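Local structure of uncharacterized hypothetical protein (Bacteroides uniformis, 4EIU) at residues Ile66-Tyr71 with Glu100-Thr105. The protein is of unknown function, its N-terminal domain belonging to the DUF3823 family within the transthyretin clan of beta-sheet domains. Sequence-based numbering, arbitrary orientation.
Sequences IFKGEY and EISGTT
Gly69 O accepts a hydrogen bond from Ile101 N at 2.8 Å, the N-H almost in line with the carbonyl (C=O...N angle 177°), and Glu100 CA adds a CA-H...O contact to the same oxygen. The return bond of this antiparallel hydrogen-bonded pair, Gly69 N to Ile101 O, is weak at 3.4 Å, and Lys68 CA adds another such contact to Ile101 O. The side chain of Lys68 leaves with CG anti to its backbone N (chi1 -176°), and the bend at chi3 and chi4 brings NZ to two partners: Glu100 OE2 at 3.1 Å, in a weakly bonded salt bridge, and Ser102 OG at 3.3 Å, also weak. Glu70 and Glu100, a non-hydrogen-bonded pair, start out from the same face, and the ammonium beside Glu100 probably offsets part of the like charge there. Strands 69-76 and 91-101 are neighbours in one sheet of a beta-sandwich, consistent with the transthyretin clan; at Ser102-Gly103 the chain passes to strand 104-111 of the other sheet, and Thr105 OG1 accepts a hydrogen bond from Ser102 N across that turn. Ile101 is buried on the face opposite the glutamates and touches Ile12 of strand 10-18. Its CD1 approaches Tyr71 CD1 obliquely at 3.7 Å, while its CG2 meets Ile66 CG2 at 3.8 Å. Tyr71 OH donates to Phe67 O at 2.6 Å, in the carbonyl plane and on a lone pair, tying the ring to the bend before its strand. A leucine in place of Tyr71 would probably leave Phe67 O without this donor and the bend freer to shift. Leu38 touches both Tyr71 and Ile66.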
loop_
_atom_site.group_PDB
_atom_site.type_symbol
_atom_site.label_atom_id
_atom_site.label_comp_id
_atom_site.label_asym_id
_atom_site.label_seq_id
_atom_site.Cartn_x
_atom_site.Cartn_y
_atom_site.Cartn_z
ATOM N N ILE A 66 10.616 0.834 21.994
ATOM C CA ILE A 66 11.495 -0.295 21.582
ATOM C C ILE A 66 12.527 -0.566 22.681
ATOM O O ILE A 66 13.181 0.369 23.193
ATOM C CB ILE A 66 12.242 -0.044 20.249
ATOM C CG1 ILE A 66 11.322 0.433 19.129
ATOM C CG2 ILE A 66 12.976 -1.321 19.794
ATOM C CD1 ILE A 66 10.152 -0.450 18.872
ATOM N N PHE A 67 12.631 -1.816 23.131
ATOM C CA PHE A 67 13.746 -2.189 24.036
ATOM C C PHE A 67 15.069 -2.154 23.277
ATOM O O PHE A 67 15.154 -2.736 22.183
ATOM C CB PHE A 67 13.588 -3.603 24.558
ATOM C CG PHE A 67 12.485 -3.781 25.552
ATOM C CD1 PHE A 67 12.622 -3.311 26.860
ATOM C CD2 PHE A 67 11.348 -4.531 25.222
ATOM C CE1 PHE A 67 11.613 -3.512 27.791
ATOM C CE2 PHE A 67 10.336 -4.737 26.161
ATOM C CZ PHE A 67 10.475 -4.232 27.442
ATOM N N LYS A 68 16.096 -1.533 23.856
ATOM C CA LYS A 68 17.406 -1.383 23.186
ATOM C C LYS A 68 17.898 -2.769 22.830
ATOM O O LYS A 68 17.839 -3.662 23.669
ATOM C CB LYS A 68 18.419 -0.674 24.099
ATOM C CG LYS A 68 19.795 -0.379 23.487
ATOM C CD LYS A 68 20.702 0.384 24.460
ATOM C CE LYS A 68 22.178 -0.016 24.345
ATOM N NZ LYS A 68 22.807 0.389 23.050
ATOM N N GLY A 69 18.320 -2.956 21.582
ATOM C CA GLY A 69 18.965 -4.195 21.180
ATOM C C GLY A 69 19.054 -4.306 19.679
ATOM O O GLY A 69 18.917 -3.318 18.990
ATOM N N GLU A 70 19.300 -5.519 19.198
ATOM C CA GLU A 70 19.450 -5.802 17.782
ATOM C C GLU A 70 18.171 -6.405 17.246
ATOM O O GLU A 70 17.625 -7.348 17.828
ATOM C CB GLU A 70 20.587 -6.816 17.552
ATOM C CG GLU A 70 21.961 -6.351 18.010
ATOM C CD GLU A 70 22.735 -5.583 16.944
ATOM O OE1 GLU A 70 22.385 -5.670 15.736
ATOM O OE2 GLU A 70 23.721 -4.902 17.319
ATOM N N TYR A 71 17.748 -5.916 16.093
ATOM C CA TYR A 71 16.430 -6.239 15.563
ATOM C C TYR A 71 16.497 -6.572 14.096
ATOM O O TYR A 71 17.303 -5.995 13.356
ATOM C CB TYR A 71 15.468 -5.050 15.751
ATOM C CG TYR A 71 14.975 -4.904 17.184
ATOM C CD1 TYR A 71 15.702 -4.198 18.112
ATOM C CD2 TYR A 71 13.787 -5.517 17.602
ATOM C CE1 TYR A 71 15.258 -4.071 19.428
ATOM C CE2 TYR A 71 13.336 -5.390 18.915
ATOM C CZ TYR A 71 14.079 -4.673 19.814
ATOM O OH TYR A 71 13.656 -4.570 21.116
ATOM N N GLU A 100 20.781 -2.409 14.848
ATOM C CA GLU A 100 20.662 -1.968 16.230
ATOM C C GLU A 100 19.521 -0.959 16.297
ATOM O O GLU A 100 19.359 -0.166 15.376
ATOM C CB GLU A 100 21.952 -1.292 16.697
ATOM C CG GLU A 100 21.885 -0.847 18.163
ATOM C CD GLU A 100 23.197 -0.368 18.757
ATOM O OE1 GLU A 100 24.147 -0.125 17.993
ATOM O OE2 GLU A 100 23.267 -0.234 20.001
ATOM N N ILE A 101 18.726 -0.985 17.369
ATOM C CA ILE A 101 17.766 0.113 17.622
ATOM C C ILE A 101 18.149 0.712 18.946
ATOM O O ILE A 101 18.075 0.023 19.974
ATOM C CB ILE A 101 16.288 -0.317 17.614
ATOM C CG1 ILE A 101 15.947 -0.946 16.247
ATOM C CG2 ILE A 101 15.403 0.920 17.861
ATOM C CD1 ILE A 101 14.526 -1.401 16.079
ATOM N N SER A 102 18.605 1.971 18.899
ATOM C CA SER A 102 19.238 2.666 20.053
ATOM C C SER A 102 19.089 4.170 19.866
ATOM O O SER A 102 19.358 4.670 18.782
ATOM C CB SER A 102 20.726 2.352 20.062
ATOM O OG SER A 102 21.311 2.755 21.264
ATOM N N GLY A 103 18.675 4.907 20.895
ATOM C CA GLY A 103 18.367 6.344 20.708
ATOM C C GLY A 103 17.216 6.468 19.717
ATOM O O GLY A 103 16.154 5.876 19.933
ATOM N N THR A 104 17.413 7.241 18.654
ATOM C CA THR A 104 16.531 7.204 17.478
ATOM C C THR A 104 17.305 6.548 16.331
ATOM O O THR A 104 18.417 6.965 16.020
ATOM C CB THR A 104 16.049 8.616 17.041
ATOM O OG1 THR A 104 15.439 9.256 18.143
ATOM C CG2 THR A 104 15.002 8.521 15.917
ATOM N N THR A 105 16.715 5.529 15.725
ATOM C CA THR A 105 17.305 4.808 14.624
ATOM C C THR A 105 16.398 5.031 13.450
ATOM O O THR A 105 15.216 4.762 13.538
ATOM C CB THR A 105 17.346 3.317 14.951
ATOM O OG1 THR A 105 18.236 3.103 16.052
ATOM C CG2 THR A 105 17.798 2.492 13.786
#